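Salivary nitrophorin (Cimex lectularius, PDB 2IMQ) carries nitric oxide on a heme b group and releases it into the victim during feeding, causing vasodilation. Local coordinates at residues Q6-T11 with T36-A41; L86-L91 with T120-Y125; N126-F131 with D161-L166; D243-K248 with V274-R279. All coordinates share one frame; numbering follows the deposited sequence.

Contact 1. Residues Q6-T11 with T36-A41; sequences QLSVHT and TPDVIA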
# COMPACT_ATOMS: atom_id res chain seq x y z
N GLN A 6 17.21 3.79 -14.59
CA GLN A 6 15.87 3.66 -14.00
C GLN A 6 15.66 2.32 -13.32
O GLN A 6 16.34 1.33 -13.62
CB GLN A 6 14.79 3.82 -15.06
CG GLN A 6 14.86 5.13 -15.80
CD GLN A 6 13.72 5.33 -16.78
OE1 GLN A 6 13.55 4.52 -17.70
NE2 GLN A 6 12.93 6.41 -16.60
N LEU A 7 14.68 2.27 -12.41
CA LEU A 7 14.28 1.06 -11.81
C LEU A 7 12.76 1.02 -11.83
O LEU A 7 12.08 2.08 -11.86
CB LEU A 7 14.81 0.95 -10.37
CG LEU A 7 16.33 0.89 -10.19
CD1 LEU A 7 16.74 1.10 -8.78
CD2 LEU A 7 16.86 -0.42 -10.73
N SER A 8 12.22 -0.19 -11.78
CA SER A 8 10.76 -0.38 -11.64
C SER A 8 10.38 -0.93 -10.27
O SER A 8 11.11 -1.68 -9.66
CB SER A 8 10.23 -1.30 -12.72
OG SER A 8 10.84 -2.54 -12.66
N VAL A 9 9.23 -0.46 -9.80
CA VAL A 9 8.73 -0.81 -8.49
C VAL A 9 7.29 -1.20 -8.68
O VAL A 9 6.55 -0.49 -9.37
CB VAL A 9 8.77 0.42 -7.50
CG1 VAL A 9 8.19 0.05 -6.11
CG2 VAL A 9 10.16 0.98 -7.42
N HIS A 10 6.91 -2.35 -8.12
CA HIS A 10 5.50 -2.75 -7.98
C HIS A 10 5.14 -2.70 -6.52
O HIS A 10 5.90 -3.18 -5.68
CB HIS A 10 5.26 -4.18 -8.50
CG HIS A 10 5.35 -4.31 -9.99
ND1 HIS A 10 4.91 -5.44 -10.66
CD2 HIS A 10 5.82 -3.47 -10.93
CE1 HIS A 10 5.12 -5.27 -11.95
NE2 HIS A 10 5.69 -4.10 -12.15
N THR A 11 3.99 -2.13 -6.23
CA THR A 11 3.42 -2.19 -4.90
C THR A 11 2.05 -2.79 -4.94
O THR A 11 1.29 -2.57 -5.90
CB THR A 11 3.34 -0.77 -4.26
OG1 THR A 11 2.43 0.07 -4.98
CG2 THR A 11 4.70 -0.09 -4.27
N THR A 36 9.41 -7.87 -14.77
CA THR A 36 10.43 -8.24 -13.83
C THR A 36 10.84 -7.00 -13.01
O THR A 36 11.93 -6.46 -13.17
CB THR A 36 11.65 -8.80 -14.59
OG1 THR A 36 11.99 -7.92 -15.68
CG2 THR A 36 11.31 -10.06 -15.30
N PRO A 37 9.97 -6.51 -12.12
CA PRO A 37 10.29 -5.27 -11.44
C PRO A 37 11.46 -5.42 -10.55
O PRO A 37 11.72 -6.48 -10.00
CB PRO A 37 9.04 -4.99 -10.62
CG PRO A 37 8.40 -6.29 -10.43
CD PRO A 37 8.66 -7.03 -11.73
N ASP A 38 12.19 -4.33 -10.33
CA ASP A 38 13.34 -4.36 -9.45
C ASP A 38 13.02 -4.47 -7.98
O ASP A 38 13.73 -5.14 -7.23
CB ASP A 38 14.19 -3.13 -9.73
CG ASP A 38 14.63 -3.08 -11.16
OD1 ASP A 38 15.44 -3.98 -11.56
OD2 ASP A 38 14.14 -2.26 -11.97
N VAL A 39 11.92 -3.82 -7.56
CA VAL A 39 11.50 -3.80 -6.17
C VAL A 39 10.01 -4.14 -6.12
O VAL A 39 9.24 -3.68 -6.97
CB VAL A 39 11.73 -2.38 -5.55
CG1 VAL A 39 11.20 -2.35 -4.15
CG2 VAL A 39 13.20 -2.04 -5.71
N ILE A 40 9.65 -4.95 -5.15
CA ILE A 40 8.22 -5.24 -4.89
C ILE A 40 7.92 -5.05 -3.43
O ILE A 40 8.66 -5.51 -2.55
CB ILE A 40 7.91 -6.73 -5.24
CG1 ILE A 40 8.16 -7.05 -6.71
CG2 ILE A 40 6.49 -7.06 -4.93
CD1 ILE A 40 8.09 -8.55 -7.04
N ALA A 41 6.83 -4.33 -3.14
CA ALA A 41 6.40 -4.13 -1.77
C ALA A 41 4.95 -4.62 -1.64
O ALA A 41 4.14 -4.34 -2.53
CB ALA A 41 6.51 -2.71 -1.37
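Val9, His10 and Thr11 pair with Val39, Ile40 and Ala41 as the two parallel strands of a beta-alpha-beta unit, whose short helix 26-29 lies between them in the chain. The axes of the segments run 16° apart. Both backbone polar atoms of His10 bond to strand 39-46: its N donates to Val39 O at 2.9 Å, and its O accepts from Ala41 N at 2.9 Å. At the entry to strand 39-46 the pairing becomes irregular. Ser8 O takes Val39 N at 3.1 Å and a weak bond from Asp38 N, while the carboxylate replaces a main-chain acceptor: Ser8 N points nearly straight (170°) at the anti lone pair of Asp38 OD2, 2.8 Å away. The two strands are neighbours in one sheet of the DNase I-like sandwich. The other oxygen, Asp38 OD1, is hydrogen-bonded to His94 NE2, and Asp38 CG rests 3.5 Å from Leu7 CD2. Ser8 OG sits between its backbone N and carbonyl carbon (chi1 59°) and accepts from Asp38 N at 3.2 Å. Over the His10 imidazole lies the Pro37 ring, its CG 3.6 Å from the centroid and almost on the normal, a CH-pi contact; His10 ND1 is bonded to Leu29 O.

Contact 2. Residues L86-L91 with T120-Y125; sequences LTVYCL and TSFTIY. With HEM (protoporphyrin IX containing Fe), chain B.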
# COMPACT_ATOMS: atom_id res chain seq x y z
N LEU A 86 4.06 -5.58 6.28
CA LEU A 86 4.75 -4.95 5.17
C LEU A 86 5.97 -5.79 4.83
O LEU A 86 6.79 -6.09 5.70
CB LEU A 86 5.25 -3.55 5.53
CG LEU A 86 6.02 -2.75 4.48
CD1 LEU A 86 5.17 -2.47 3.22
CD2 LEU A 86 6.55 -1.48 5.10
N THR A 87 6.09 -6.13 3.55
CA THR A 87 7.23 -6.90 3.05
C THR A 87 7.80 -6.14 1.87
O THR A 87 7.06 -5.70 0.99
CB THR A 87 6.78 -8.30 2.65
OG1 THR A 87 6.09 -8.91 3.73
CG2 THR A 87 8.00 -9.16 2.32
N VAL A 88 9.15 -6.08 1.80
CA VAL A 88 9.83 -5.47 0.68
C VAL A 88 10.82 -6.49 0.10
O VAL A 88 11.60 -7.05 0.87
CB VAL A 88 10.55 -4.16 1.09
CG1 VAL A 88 11.17 -3.55 -0.10
CG2 VAL A 88 9.54 -3.18 1.71
N TYR A 89 10.76 -6.67 -1.21
CA TYR A 89 11.66 -7.53 -1.95
C TYR A 89 12.42 -6.68 -2.95
O TYR A 89 11.91 -5.70 -3.50
CB TYR A 89 10.87 -8.58 -2.75
CG TYR A 89 10.02 -9.48 -1.95
CD1 TYR A 89 8.69 -9.19 -1.76
CD2 TYR A 89 10.51 -10.64 -1.39
CE1 TYR A 89 7.87 -10.03 -1.04
CE2 TYR A 89 9.70 -11.49 -0.67
CZ TYR A 89 8.35 -11.19 -0.50
OH TYR A 89 7.54 -11.99 0.26
N CYS A 90 13.68 -7.09 -3.22
CA CYS A 90 14.45 -6.42 -4.24
C CYS A 90 15.26 -7.45 -4.98
O CYS A 90 15.68 -8.42 -4.38
CB CYS A 90 15.37 -5.38 -3.60
SG CYS A 90 16.41 -4.36 -4.74
N LEU A 91 15.44 -7.25 -6.27
CA LEU A 91 16.32 -8.18 -7.03
C LEU A 91 17.69 -8.19 -6.39
O LEU A 91 18.27 -7.13 -6.12
CB LEU A 91 16.38 -7.81 -8.49
CG LEU A 91 15.14 -8.09 -9.36
CD1 LEU A 91 15.32 -7.54 -10.72
CD2 LEU A 91 14.74 -9.53 -9.39
N THR A 120 9.88 0.80 6.05
CA THR A 120 11.10 0.04 5.69
C THR A 120 11.82 0.82 4.64
O THR A 120 11.25 1.21 3.61
CB THR A 120 10.69 -1.36 5.19
OG1 THR A 120 10.17 -2.12 6.27
CG2 THR A 120 11.88 -2.14 4.62
N SER A 121 13.13 1.03 4.86
CA SER A 121 13.94 1.83 3.98
C SER A 121 15.26 1.11 3.67
O SER A 121 15.75 0.34 4.44
CB SER A 121 14.30 3.19 4.63
OG SER A 121 13.12 3.93 4.96
N PHE A 122 15.82 1.44 2.54
CA PHE A 122 17.09 0.81 2.05
C PHE A 122 17.65 1.60 0.92
O PHE A 122 16.96 2.39 0.25
CB PHE A 122 16.83 -0.64 1.62
CG PHE A 122 15.96 -0.76 0.39
CD1 PHE A 122 16.53 -0.84 -0.85
CD2 PHE A 122 14.54 -0.82 0.49
CE1 PHE A 122 15.78 -0.92 -1.97
CE2 PHE A 122 13.77 -0.90 -0.66
CZ PHE A 122 14.37 -0.95 -1.88
N THR A 123 18.95 1.42 0.69
CA THR A 123 19.61 2.18 -0.32
C THR A 123 20.21 1.27 -1.36
O THR A 123 20.87 0.29 -1.03
CB THR A 123 20.75 2.98 0.36
OG1 THR A 123 20.19 4.01 1.19
CG2 THR A 123 21.60 3.68 -0.66
N ILE A 124 19.98 1.59 -2.63
CA ILE A 124 20.63 0.93 -3.75
C ILE A 124 21.11 1.99 -4.70
O ILE A 124 20.42 2.98 -4.96
CB ILE A 124 19.75 -0.17 -4.47
CG1 ILE A 124 18.39 0.36 -4.90
CG2 ILE A 124 19.58 -1.32 -3.53
CD1 ILE A 124 17.60 -0.64 -5.75
N TYR A 125 22.33 1.81 -5.21
CA TYR A 125 22.93 2.76 -6.13
C TYR A 125 22.94 4.17 -5.54
O TYR A 125 22.70 5.17 -6.24
CB TYR A 125 22.23 2.69 -7.47
CG TYR A 125 22.18 1.29 -8.05
CD1 TYR A 125 20.98 0.59 -8.16
CD2 TYR A 125 23.33 0.67 -8.54
CE1 TYR A 125 20.92 -0.66 -8.68
CE2 TYR A 125 23.29 -0.61 -9.07
CZ TYR A 125 22.09 -1.27 -9.16
OH TYR A 125 22.05 -2.53 -9.72
CHA HEM B . 4.39 -13.29 6.26
CHB HEM B . 1.43 -11.62 2.81
CHC HEM B . -2.37 -12.87 5.48
CHD HEM B . 0.48 -14.23 9.05
C1A HEM B . 3.95 -12.76 5.08
C2A HEM B . 4.77 -12.32 3.98
C3A HEM B . 3.92 -11.83 3.04
C4A HEM B . 2.57 -11.97 3.51
CMA HEM B . 4.32 -11.28 1.68
CAA HEM B . 6.31 -12.39 3.85
CBA HEM B . 6.55 -13.71 3.07
CGA HEM B . 8.03 -14.00 2.91
O1A HEM B . 8.64 -14.49 3.87
O2A HEM B . 8.60 -13.81 1.81
C1B HEM B . 0.16 -11.83 3.24
C2B HEM B . -1.03 -11.52 2.48
C3B HEM B . -2.09 -11.87 3.20
C4B HEM B . -1.61 -12.42 4.44
CMB HEM B . -0.86 -10.92 1.13
CAB HEM B . -3.57 -11.73 2.87
CBB HEM B . -3.99 -11.61 1.61
C1C HEM B . -1.99 -13.39 6.68
C2C HEM B . -2.84 -13.80 7.77
C3C HEM B . -2.03 -14.24 8.73
C4C HEM B . -0.67 -14.00 8.34
CMC HEM B . -4.36 -13.92 7.75
CAC HEM B . -2.44 -14.82 10.07
CBC HEM B . -3.17 -14.12 10.95
C1D HEM B . 1.78 -14.05 8.63
C2D HEM B . 2.93 -14.26 9.48
C3D HEM B . 4.12 -14.00 8.62
C4D HEM B . 3.62 -13.63 7.33
CMD HEM B . 2.93 -14.70 10.94
CAD HEM B . 5.57 -14.10 9.13
CBD HEM B . 5.84 -15.58 9.37
CGD HEM B . 7.30 -15.83 9.53
O1D HEM B . 7.66 -17.03 9.75
O2D HEM B . 8.08 -14.83 9.45
NA HEM B . 2.61 -12.56 4.78
NB HEM B . -0.22 -12.36 4.44
NC HEM B . -0.69 -13.49 7.08
ND HEM B . 2.23 -13.66 7.38
FE HEM B . 0.98 -13.15 5.88
O HOH W 1 8.99 -4.63 6.62
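Val88 and Thr120 meet tip to tip, methyl against methyl, with Val88 CG2 3.9 Å from Thr120 CG2. The other branch of the valine, CG1, is anti to the backbone N (chi1 -177°) and approaches the Phe122 ring obliquely, reaching CE2 at 3.8 Å. Cys90 SG comes to the same ring from a slanted direction, 5.5 Å from its centroid and 53° off the normal, a sulfur-aromatic contact, and also touches Ile124 CD1 at 4.0 Å. Leu86 slides past Thr120 in the opposite sense. The segment axes come no nearer than 8.7 Å, and side chains fill the gap: strand 84-91 belongs to one sheet of the beta-sandwich and strand 116-124 to the other, and this contact is part of the core between them. At its Leu86 end a single water joins the layers, donating to Leu86 O and lying 2.8 Å from Thr120 OG1, which is also hydrogen-bonded to Thr104. Thr87 and Tyr89, directed away from this core, line the heme pocket. Tyr89 OH donates to propionate atom O2A of the heme at 2.6 Å, the oxygen lying at the edge of the phenol ring and in its plane. Thr87 OG1 packs against the propionate carbon CAA and is bonded to Asn78.

Contact 3. Residues N126-F131 with D161-L166; sequences NKRFSF and DPSDFL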
# COMPACT_ATOMS: atom_id res chain seq x y z
N ASN A 126 23.18 4.22 -4.25
CA ASN A 126 23.24 5.45 -3.52
C ASN A 126 21.95 6.29 -3.52
O ASN A 126 22.00 7.47 -3.26
CB ASN A 126 24.41 6.28 -4.03
CG ASN A 126 24.88 7.27 -3.03
OD1 ASN A 126 24.92 6.97 -1.83
ND2 ASN A 126 25.19 8.48 -3.49
N LYS A 127 20.82 5.65 -3.78
CA LYS A 127 19.49 6.27 -3.68
C LYS A 127 18.69 5.56 -2.61
O LYS A 127 18.67 4.33 -2.58
CB LYS A 127 18.77 6.16 -5.00
CG LYS A 127 19.44 6.82 -6.17
CD LYS A 127 19.56 8.29 -6.00
CE LYS A 127 20.53 8.91 -7.01
NZ LYS A 127 21.77 9.31 -6.32
N ARG A 128 18.02 6.35 -1.77
CA ARG A 128 17.29 5.81 -0.63
C ARG A 128 15.81 5.66 -0.93
O ARG A 128 15.18 6.60 -1.33
CB ARG A 128 17.46 6.62 0.65
CG ARG A 128 16.96 5.89 1.88
CD ARG A 128 17.90 5.86 2.94
NE ARG A 128 17.52 5.13 4.12
CZ ARG A 128 18.00 3.97 4.48
NH1 ARG A 128 18.80 3.28 3.67
NH2 ARG A 128 17.64 3.45 5.65
N PHE A 129 15.34 4.43 -0.77
CA PHE A 129 13.91 4.06 -0.90
C PHE A 129 13.29 3.93 0.47
O PHE A 129 13.90 3.38 1.38
CB PHE A 129 13.75 2.70 -1.60
CG PHE A 129 14.04 2.72 -3.06
CD1 PHE A 129 15.36 2.75 -3.52
CD2 PHE A 129 13.03 2.68 -3.98
CE1 PHE A 129 15.65 2.77 -4.88
CE2 PHE A 129 13.30 2.69 -5.33
CZ PHE A 129 14.64 2.72 -5.77
N SER A 130 12.04 4.39 0.62
CA SER A 130 11.26 4.15 1.82
C SER A 130 9.88 3.72 1.38
O SER A 130 9.30 4.32 0.52
CB SER A 130 11.14 5.42 2.72
OG SER A 130 12.41 5.83 3.23
N PHE A 131 9.43 2.69 2.05
CA PHE A 131 8.06 2.15 1.93
C PHE A 131 7.34 2.19 3.26
O PHE A 131 7.84 1.66 4.25
CB PHE A 131 8.09 0.70 1.42
CG PHE A 131 8.59 0.58 0.02
CD1 PHE A 131 9.95 0.57 -0.26
CD2 PHE A 131 7.71 0.62 -1.04
CE1 PHE A 131 10.39 0.51 -1.56
CE2 PHE A 131 8.15 0.55 -2.33
CZ PHE A 131 9.50 0.51 -2.60
N ASP A 161 17.04 14.71 6.18
CA ASP A 161 17.63 14.12 4.99
C ASP A 161 16.59 13.21 4.37
O ASP A 161 16.61 11.99 4.64
CB ASP A 161 18.81 13.26 5.40
CG ASP A 161 19.69 12.89 4.23
OD1 ASP A 161 19.37 13.23 3.05
OD2 ASP A 161 20.76 12.26 4.41
N PRO A 162 15.68 13.75 3.57
CA PRO A 162 14.55 12.95 3.11
C PRO A 162 14.98 11.94 2.06
O PRO A 162 15.97 12.13 1.33
CB PRO A 162 13.59 13.98 2.59
CG PRO A 162 14.42 15.09 2.10
CD PRO A 162 15.58 15.14 3.09
N SER A 163 14.23 10.84 1.96
CA SER A 163 14.56 9.75 1.04
C SER A 163 14.39 10.20 -0.42
O SER A 163 13.66 11.15 -0.72
CB SER A 163 13.64 8.54 1.30
OG SER A 163 13.74 8.04 2.64
N ASP A 164 15.05 9.51 -1.35
CA ASP A 164 14.93 9.82 -2.77
C ASP A 164 13.59 9.34 -3.36
O ASP A 164 12.99 10.02 -4.16
CB ASP A 164 16.05 9.17 -3.57
CG ASP A 164 17.38 9.76 -3.24
OD1 ASP A 164 18.08 9.19 -2.36
OD2 ASP A 164 17.73 10.84 -3.74
N PHE A 165 13.18 8.13 -3.01
CA PHE A 165 11.91 7.53 -3.52
C PHE A 165 11.08 7.02 -2.35
O PHE A 165 11.57 6.20 -1.56
CB PHE A 165 12.24 6.36 -4.45
CG PHE A 165 13.23 6.72 -5.54
CD1 PHE A 165 14.50 6.21 -5.53
CD2 PHE A 165 12.87 7.52 -6.59
CE1 PHE A 165 15.39 6.53 -6.57
CE2 PHE A 165 13.72 7.84 -7.62
CZ PHE A 165 15.00 7.35 -7.59
N LEU A 166 9.85 7.51 -2.27
CA LEU A 166 8.96 7.17 -1.18
C LEU A 166 7.64 6.69 -1.69
O LEU A 166 7.06 7.26 -2.61
CB LEU A 166 8.72 8.35 -0.26
CG LEU A 166 10.01 8.91 0.38
CD1 LEU A 166 10.38 10.05 -0.37
CD2 LEU A 166 9.79 9.17 1.84
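Phe129 and Ser130 pair with Phe165 and Leu166 in a parallel strand contact inside one sheet of the DNase I-like beta-sandwich, where strand 127-135 neighbours strand 165-169. The evidence is the backbone: Ser130 N donates to Phe165 O at 2.9 Å, nearly along the C=O axis, and Phe165 N donates to Arg128 O at 3.0 Å. Just before strand 165-169 a carboxylate stands in for a peptide acceptor. Arg128 N points almost directly (175°) at Asp164 OD1, 2.9 Å away, meeting it on the anti side and somewhat out of the carboxylate plane; the other oxygen, OD2, is held by Thr251. On the face looking into the sandwich core, the Phe129 and Phe165 rings meet obliquely with planes at 38°. Phe165 CD1 lies over one face of the Phe129 ring, displaced toward the rim, and comes within 3.5 Å of its CZ. Phe165 CB adds a CH-pi contact to that ring, and Lys127 CB touches Phe165 CE1 at 3.7 Å. On the other face two buried hydroxyls close up: both serine OG atoms are anti to their carbonyl carbons, and Ser130 OG, also bonded to Ser121 OG, lies 2.6 Å from Ser163 OG in a hydrogen bond.

Contact 4. Residues D243-K248 with V274-R279; sequences DRALYK and VLAKFR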
# COMPACT_ATOMS: atom_id res chain seq x y z
N ASP A 243 -7.75 0.87 -0.29
CA ASP A 243 -6.30 0.70 -0.57
C ASP A 243 -5.82 1.75 -1.56
O ASP A 243 -6.43 1.91 -2.62
CB ASP A 243 -6.04 -0.70 -1.11
CG ASP A 243 -6.12 -1.72 0.00
OD1 ASP A 243 -5.10 -1.82 0.77
OD2 ASP A 243 -7.13 -2.44 0.25
N ARG A 244 -4.73 2.43 -1.24
CA ARG A 244 -4.19 3.49 -2.03
C ARG A 244 -2.70 3.32 -2.12
O ARG A 244 -2.06 2.73 -1.26
CB ARG A 244 -4.49 4.89 -1.42
CG ARG A 244 -5.92 5.08 -0.94
CD ARG A 244 -6.98 5.12 -2.02
NE ARG A 244 -7.09 6.41 -2.66
CZ ARG A 244 -7.91 7.37 -2.28
NH1 ARG A 244 -8.76 7.19 -1.27
NH2 ARG A 244 -7.86 8.54 -2.91
N ALA A 245 -2.14 3.90 -3.18
CA ALA A 245 -0.68 4.07 -3.31
C ALA A 245 -0.36 5.50 -3.56
O ALA A 245 -0.89 6.11 -4.50
CB ALA A 245 -0.16 3.22 -4.49
N LEU A 246 0.50 6.05 -2.72
CA LEU A 246 0.96 7.42 -2.83
C LEU A 246 2.47 7.37 -3.03
O LEU A 246 3.17 6.48 -2.54
CB LEU A 246 0.68 8.21 -1.56
CG LEU A 246 -0.73 8.24 -1.10
CD1 LEU A 246 -0.81 9.06 0.19
CD2 LEU A 246 -1.68 8.75 -2.17
N TYR A 247 2.98 8.36 -3.75
CA TYR A 247 4.42 8.46 -3.99
C TYR A 247 4.92 9.86 -3.88
O TYR A 247 4.17 10.81 -4.06
CB TYR A 247 4.77 7.93 -5.39
CG TYR A 247 4.23 8.68 -6.56
CD1 TYR A 247 5.00 9.67 -7.22
CD2 TYR A 247 2.98 8.46 -7.05
CE1 TYR A 247 4.51 10.38 -8.33
CE2 TYR A 247 2.51 9.14 -8.17
CZ TYR A 247 3.25 10.10 -8.80
OH TYR A 247 2.70 10.74 -9.91
N LYS A 248 6.21 9.97 -3.61
CA LYS A 248 6.87 11.26 -3.48
C LYS A 248 8.35 11.02 -3.61
O LYS A 248 8.84 9.96 -3.27
CB LYS A 248 6.60 11.86 -2.07
CG LYS A 248 6.90 13.31 -1.83
CD LYS A 248 6.39 13.70 -0.43
CE LYS A 248 6.74 15.14 -0.17
NZ LYS A 248 6.26 15.63 1.08
N VAL A 274 -5.00 -3.45 -4.57
CA VAL A 274 -4.61 -2.42 -5.47
C VAL A 274 -3.15 -2.53 -5.81
O VAL A 274 -2.31 -2.54 -4.90
CB VAL A 274 -4.99 -1.04 -4.90
CG1 VAL A 274 -4.43 0.07 -5.74
CG2 VAL A 274 -6.48 -0.84 -4.85
N LEU A 275 -2.85 -2.62 -7.10
CA LEU A 275 -1.53 -2.80 -7.62
C LEU A 275 -1.06 -1.56 -8.38
O LEU A 275 -1.76 -1.09 -9.30
CB LEU A 275 -1.58 -3.99 -8.60
CG LEU A 275 -0.33 -4.29 -9.39
CD1 LEU A 275 0.88 -4.65 -8.47
CD2 LEU A 275 -0.60 -5.40 -10.33
N ALA A 276 0.08 -1.03 -8.00
CA ALA A 276 0.67 0.09 -8.68
C ALA A 276 2.01 -0.33 -9.22
O ALA A 276 2.72 -1.11 -8.60
CB ALA A 276 0.81 1.33 -7.79
N LYS A 277 2.35 0.25 -10.34
CA LYS A 277 3.61 -0.01 -11.02
C LYS A 277 4.20 1.33 -11.35
O LYS A 277 3.52 2.21 -11.89
CB LYS A 277 3.44 -0.85 -12.31
CG LYS A 277 2.71 -2.15 -12.12
CD LYS A 277 2.55 -2.92 -13.44
CE LYS A 277 1.70 -4.15 -13.25
NZ LYS A 277 1.64 -4.91 -14.55
N PHE A 278 5.48 1.50 -11.01
CA PHE A 278 6.19 2.77 -11.22
C PHE A 278 7.51 2.54 -11.89
O PHE A 278 8.12 1.50 -11.70
CB PHE A 278 6.51 3.41 -9.86
CG PHE A 278 5.31 3.62 -8.99
CD1 PHE A 278 4.93 2.64 -8.09
CD2 PHE A 278 4.65 4.83 -9.00
CE1 PHE A 278 3.84 2.85 -7.25
CE2 PHE A 278 3.55 5.03 -8.10
CZ PHE A 278 3.16 4.01 -7.28
N ARG A 279 7.96 3.58 -12.56
CA ARG A 279 9.34 3.65 -13.04
C ARG A 279 9.98 4.87 -12.38
O ARG A 279 9.44 5.96 -12.47
CB ARG A 279 9.36 3.78 -14.52
CG ARG A 279 10.71 3.90 -15.17
CD ARG A 279 10.57 4.08 -16.69
NE ARG A 279 9.85 2.96 -17.29
CZ ARG A 279 8.96 3.04 -18.27
NH1 ARG A 279 8.62 4.23 -18.79
NH2 ARG A 279 8.39 1.93 -18.73
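Tyr247 and Phe278 form an offset edge-to-face pair: the edge of the phenylalanine ring is directed at the tyrosine face, with planes at 64° and centroids 5.6 Å apart. The closest atoms are Phe278 CE2 and Tyr247 CD2, at 3.6 Å. Tyr247 CG lies between its backbone N and carbonyl carbon (chi1 65°), which puts CG within 4.0 Å of Phe278 CE2. Next to the aromatic pair, Ala245 CB lies at the edge of the Phe278 ring, 4.4 Å from CZ, and meets Ala276 CB at 3.9 Å. At the far end Val274 CG2 packs on Asp243, 3.5 Å from its O and 3.8 Å from its CB. The strands diverge along their length, the CA separations widening from Asp243-Val274 to Tyr247-Phe278; the segment axes approach to 7.2 Å. In the next shell, Phe167 meets the Phe278 ring, and Ile255 and Pro257 touch Tyr247. The Asp243 carboxylate turns away from Val274 and is held at both oxygens, OD1 by Ser13 OG and OD2 by the backbone N of Asn15. Leu246 bonds through its backbone to Trp168 within one sheet and Val274 to Ser13 within the other, while Ala245 N bonds to Tyr260 OH between the sheets. Such side-chain packing between strands of two facing sheets belongs to the central beta-sandwich of the DNase I-like fold.

Overall arrangement
The four contacts follow one another along the chain and divide into two kinds. Contacts 1 and 3 are parallel pairings, one in each sheet, their centres 14 Å apart; in both, an aspartate just before the second strand accepts a backbone N-H of the first. Contacts 2 and 4 pack the sheets together, their centres 15 Å apart. Strand 39-46 of contact 1 neighbours strand 84-91 of contact 2, and strand 6-17 neighbours strand 274-281 of contact 4. In the other sheet, strands 116-124, 127-135, 165-169 and 243-248 are successive neighbours. Phe131 bridges contacts 1 and 3 across the core. The heme lies beside strand 84-91, where Thr87 and Tyr89 belong to its pocket.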